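Local coordinates for protein large component of pyocin AP41 (Pseudomonas aeruginosa pao1, PDB 4UHP) that acts as a bacteriocin whose C-terminal DNase domain, of the HNH colicin/pyocin nuclease family, cleaves DNA and is bound here by its immunity protein, at the interface of chains A and B. Numbering follows the deposited sequence. Chains: chain A, Large component of pyocin AP41; chain B, Bacteriocin immunity protein.

The interface of chains A and B. Residues chain A 69, 72-73, 78, 81; chain B 21-22, 38, 42, 59.
Helix 68-75 of the DNase domain, with the loop residues A:Leu78 and A:Tyr81, packs on 3-10 helix 20-22, helix 31-49 and the end of helix 56-59 of the immunity protein. B:Phe59 is held from two directions. A:Tyr81 lies over one face in a parallel, displaced stack, the ring planes 3° apart and the centroids separated by 4.1 Å, with CE2 of B:Phe59 over the middle of the tyrosine ring. A:Phe73 instead meets the B:Phe59 rim with its own face: the planes stand at 90°, and B:Phe59 CE1 comes to 3.5 Å from A:Phe73 CE1, the geometry of an edge-to-face pair. The far end of the A:Phe73 ring, CZ, reaches the methyl CE of B:Met38 at 3.6 Å; bends at chi2 and chi3 fold the thioether back so that this methyl also sits over the rim of one face of B:Phe22. Beyond the stack, A:Tyr81 and B:Val42 meet tip to tip, the phenol OH lying 3.5 Å from methyl CG2. Polar links join helix 68-75 to backbone carbonyls of 3-10 helix 20-22. Water 1 bridges the chains, 2.6 Å from A:Tyr72 OH and 2.8 Å from the backbone O of B:Glu21. A:Ser69 turns its hydroxyl anti to its backbone N (chi1 -173°), toward the immunity protein, where OG donates to the backbone O of B:Phe22 at 3.1 Å.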
ATOM      1  N   SER A  69      -1.682   2.179   9.388  1.00 24.47           N
ATOM      2  CA  SER A  69      -2.103   1.030   8.592  1.00 22.56           C
ATOM      3  C   SER A  69      -1.058   0.676   7.531  1.00 20.31           C
ATOM      4  O   SER A  69      -0.681  -0.489   7.385  1.00 18.91           O
ATOM      5  CB  SER A  69      -3.457   1.299   7.932  1.00 31.26           C
ATOM      6  OG  SER A  69      -3.936   0.133   7.284  1.00 41.61           O
ATOM      7  N   TYR A  72       1.995  -0.988   9.059  1.00 20.56           N
ATOM      8  CA  TYR A  72       1.839  -2.413   9.315  1.00 20.85           C
ATOM      9  C   TYR A  72       2.041  -3.215   8.037  1.00 24.43           C
ATOM     10  O   TYR A  72       2.695  -4.258   8.047  1.00 27.04           O
ATOM     11  CB  TYR A  72       0.464  -2.730   9.907  1.00 21.35           C
ATOM     12  CG  TYR A  72       0.095  -4.185   9.731  1.00 25.98           C
ATOM     13  CD1 TYR A  72       0.712  -5.172  10.486  1.00 26.67           C
ATOM     14  CD2 TYR A  72      -0.851  -4.575   8.789  1.00 28.03           C
ATOM     15  CE1 TYR A  72       0.390  -6.503  10.319  1.00 30.22           C
ATOM     16  CE2 TYR A  72      -1.177  -5.903   8.614  1.00 29.78           C
ATOM     17  CZ  TYR A  72      -0.554  -6.863   9.381  1.00 29.95           C
ATOM     18  OH  TYR A  72      -0.879  -8.187   9.210  1.00 32.34           O
ATOM     19  N   PHE A  73       1.473  -2.725   6.940  1.00 22.94           N
ATOM     20  CA  PHE A  73       1.551  -3.427   5.665  1.00 22.10           C
ATOM     21  C   PHE A  73       2.990  -3.606   5.199  1.00 21.56           C
ATOM     22  O   PHE A  73       3.401  -4.720   4.878  1.00 24.21           O
ATOM     23  CB  PHE A  73       0.735  -2.694   4.600  1.00 20.72           C
ATOM     24  CG  PHE A  73      -0.684  -3.170   4.502  1.00 20.29           C
ATOM     25  CD1 PHE A  73      -1.533  -3.067   5.587  1.00 19.62           C
ATOM     26  CD2 PHE A  73      -1.168  -3.726   3.328  1.00 19.10           C
ATOM     27  CE1 PHE A  73      -2.845  -3.511   5.505  1.00 23.19           C
ATOM     28  CE2 PHE A  73      -2.472  -4.169   3.241  1.00 21.98           C
ATOM     29  CZ  PHE A  73      -3.312  -4.060   4.331  1.00 21.31           C
ATOM     30  N   LEU A  78       4.181  -6.135   2.468  1.00 20.10           N
ATOM     31  CA  LEU A  78       3.081  -5.807   1.568  1.00 26.37           C
ATOM     32  C   LEU A  78       3.212  -4.380   1.053  1.00 26.25           C
ATOM     33  O   LEU A  78       3.622  -3.482   1.787  1.00 29.58           O
ATOM     34  CB  LEU A  78       1.732  -5.990   2.270  1.00 26.20           C
ATOM     35  CG  LEU A  78       1.475  -7.341   2.941  1.00 34.24           C
ATOM     36  CD1 LEU A  78       0.026  -7.449   3.401  1.00 38.17           C
ATOM     37  CD2 LEU A  78       1.836  -8.488   2.013  1.00 38.91           C
ATOM     38  N   TYR A  81      -0.727   1.394   0.272  1.00 17.30           N
ATOM     39  CA  TYR A  81      -1.760   1.937  -0.600  1.00 16.96           C
ATOM     40  C   TYR A  81      -1.592   3.439  -0.795  1.00 17.14           C
ATOM     41  O   TYR A  81      -1.298   4.167   0.149  1.00 19.32           O
ATOM     42  CB  TYR A  81      -3.148   1.633  -0.028  1.00 17.65           C
ATOM     43  CG  TYR A  81      -3.590   0.203  -0.230  1.00 23.83           C
ATOM     44  CD1 TYR A  81      -2.962  -0.841   0.437  1.00 25.86           C
ATOM     45  CD2 TYR A  81      -4.639  -0.104  -1.087  1.00 19.23           C
ATOM     46  CE1 TYR A  81      -3.368  -2.149   0.256  1.00 27.34           C
ATOM     47  CE2 TYR A  81      -5.050  -1.407  -1.275  1.00 21.95           C
ATOM     48  CZ  TYR A  81      -4.411  -2.426  -0.602  1.00 24.55           C
ATOM     49  OH  TYR A  81      -4.819  -3.726  -0.787  1.00 21.77           O
TER
ATOM     50  N   GLU B  21      -7.542  -5.998  11.400  1.00 24.93           N
ATOM     51  CA  GLU B  21      -6.652  -6.837  10.608  1.00 29.24           C
ATOM     52  C   GLU B  21      -5.757  -5.987   9.700  1.00 23.87           C
ATOM     53  O   GLU B  21      -4.762  -6.473   9.163  1.00 26.99           O
ATOM     54  CB  GLU B  21      -7.471  -7.842   9.790  1.00 34.98           C
ATOM     55  CG  GLU B  21      -6.687  -9.053   9.309  1.00 41.63           C
ATOM     56  CD  GLU B  21      -7.561 -10.280   9.097  1.00 40.36           C
ATOM     57  OE1 GLU B  21      -8.711 -10.293   9.587  1.00 38.79           O
ATOM     58  OE2 GLU B  21      -7.097 -11.233   8.438  1.00 39.52           O
ATOM     59  N   PHE B  22      -6.105  -4.712   9.547  1.00 23.58           N
ATOM     60  CA  PHE B  22      -5.280  -3.779   8.786  1.00 23.16           C
ATOM     61  C   PHE B  22      -4.165  -3.177   9.642  1.00 29.19           C
ATOM     62  O   PHE B  22      -3.443  -2.285   9.194  1.00 27.73           O
ATOM     63  CB  PHE B  22      -6.144  -2.662   8.194  1.00 18.99           C
ATOM     64  CG  PHE B  22      -7.099  -3.134   7.138  1.00 22.90           C
ATOM     65  CD1 PHE B  22      -6.705  -3.212   5.814  1.00 25.24           C
ATOM     66  CD2 PHE B  22      -8.388  -3.508   7.471  1.00 28.94           C
ATOM     67  CE1 PHE B  22      -7.581  -3.650   4.841  1.00 29.42           C
ATOM     68  CE2 PHE B  22      -9.268  -3.947   6.503  1.00 32.00           C
ATOM     69  CZ  PHE B  22      -8.864  -4.020   5.186  1.00 31.19           C
ATOM     70  N   MET B  38      -5.640  -9.509   2.328  1.00 25.28           N
ATOM     71  CA  MET B  38      -5.815  -8.084   2.577  1.00 23.29           C
ATOM     72  C   MET B  38      -6.426  -7.403   1.352  1.00 28.99           C
ATOM     73  O   MET B  38      -7.231  -6.480   1.488  1.00 27.04           O
ATOM     74  CB  MET B  38      -4.484  -7.435   2.961  1.00 28.71           C
ATOM     75  CG  MET B  38      -3.845  -8.033   4.209  1.00 23.79           C
ATOM     76  SD  MET B  38      -5.000  -8.228   5.590  1.00 26.07           S
ATOM     77  CE  MET B  38      -5.484  -6.528   5.875  1.00 24.49           C
ATOM     78  N   VAL B  42      -9.844  -5.220   1.688  1.00 22.73           N
ATOM     79  CA  VAL B  42      -9.915  -3.845   1.202  1.00 27.22           C
ATOM     80  C   VAL B  42     -11.100  -3.639   0.268  1.00 33.80           C
ATOM     81  O   VAL B  42     -11.891  -2.714   0.444  1.00 37.78           O
ATOM     82  CB  VAL B  42      -8.632  -3.434   0.449  1.00 27.99           C
ATOM     83  CG1 VAL B  42      -8.869  -2.155  -0.348  1.00 29.49           C
ATOM     84  CG2 VAL B  42      -7.475  -3.261   1.414  1.00 24.98           C
ATOM     85  N   PHE B  59      -6.121   3.672   4.887  1.00 16.88           N
ATOM     86  CA  PHE B  59      -4.704   3.904   4.630  1.00 15.65           C
ATOM     87  C   PHE B  59      -4.312   5.381   4.593  1.00 17.27           C
ATOM     88  O   PHE B  59      -3.133   5.713   4.699  1.00 22.26           O
ATOM     89  CB  PHE B  59      -4.295   3.233   3.314  1.00 14.38           C
ATOM     90  CG  PHE B  59      -4.495   1.742   3.306  1.00 14.79           C
ATOM     91  CD1 PHE B  59      -3.655   0.913   4.031  1.00 17.34           C
ATOM     92  CD2 PHE B  59      -5.516   1.170   2.568  1.00 16.29           C
ATOM     93  CE1 PHE B  59      -3.834  -0.461   4.024  1.00 20.38           C
ATOM     94  CE2 PHE B  59      -5.699  -0.201   2.554  1.00 19.54           C
ATOM     95  CZ  PHE B  59      -4.855  -1.018   3.286  1.00 21.69           C
TER
HETATM   96  O   HOH W   1      -3.175  -8.450   8.042  1.00 25.09           O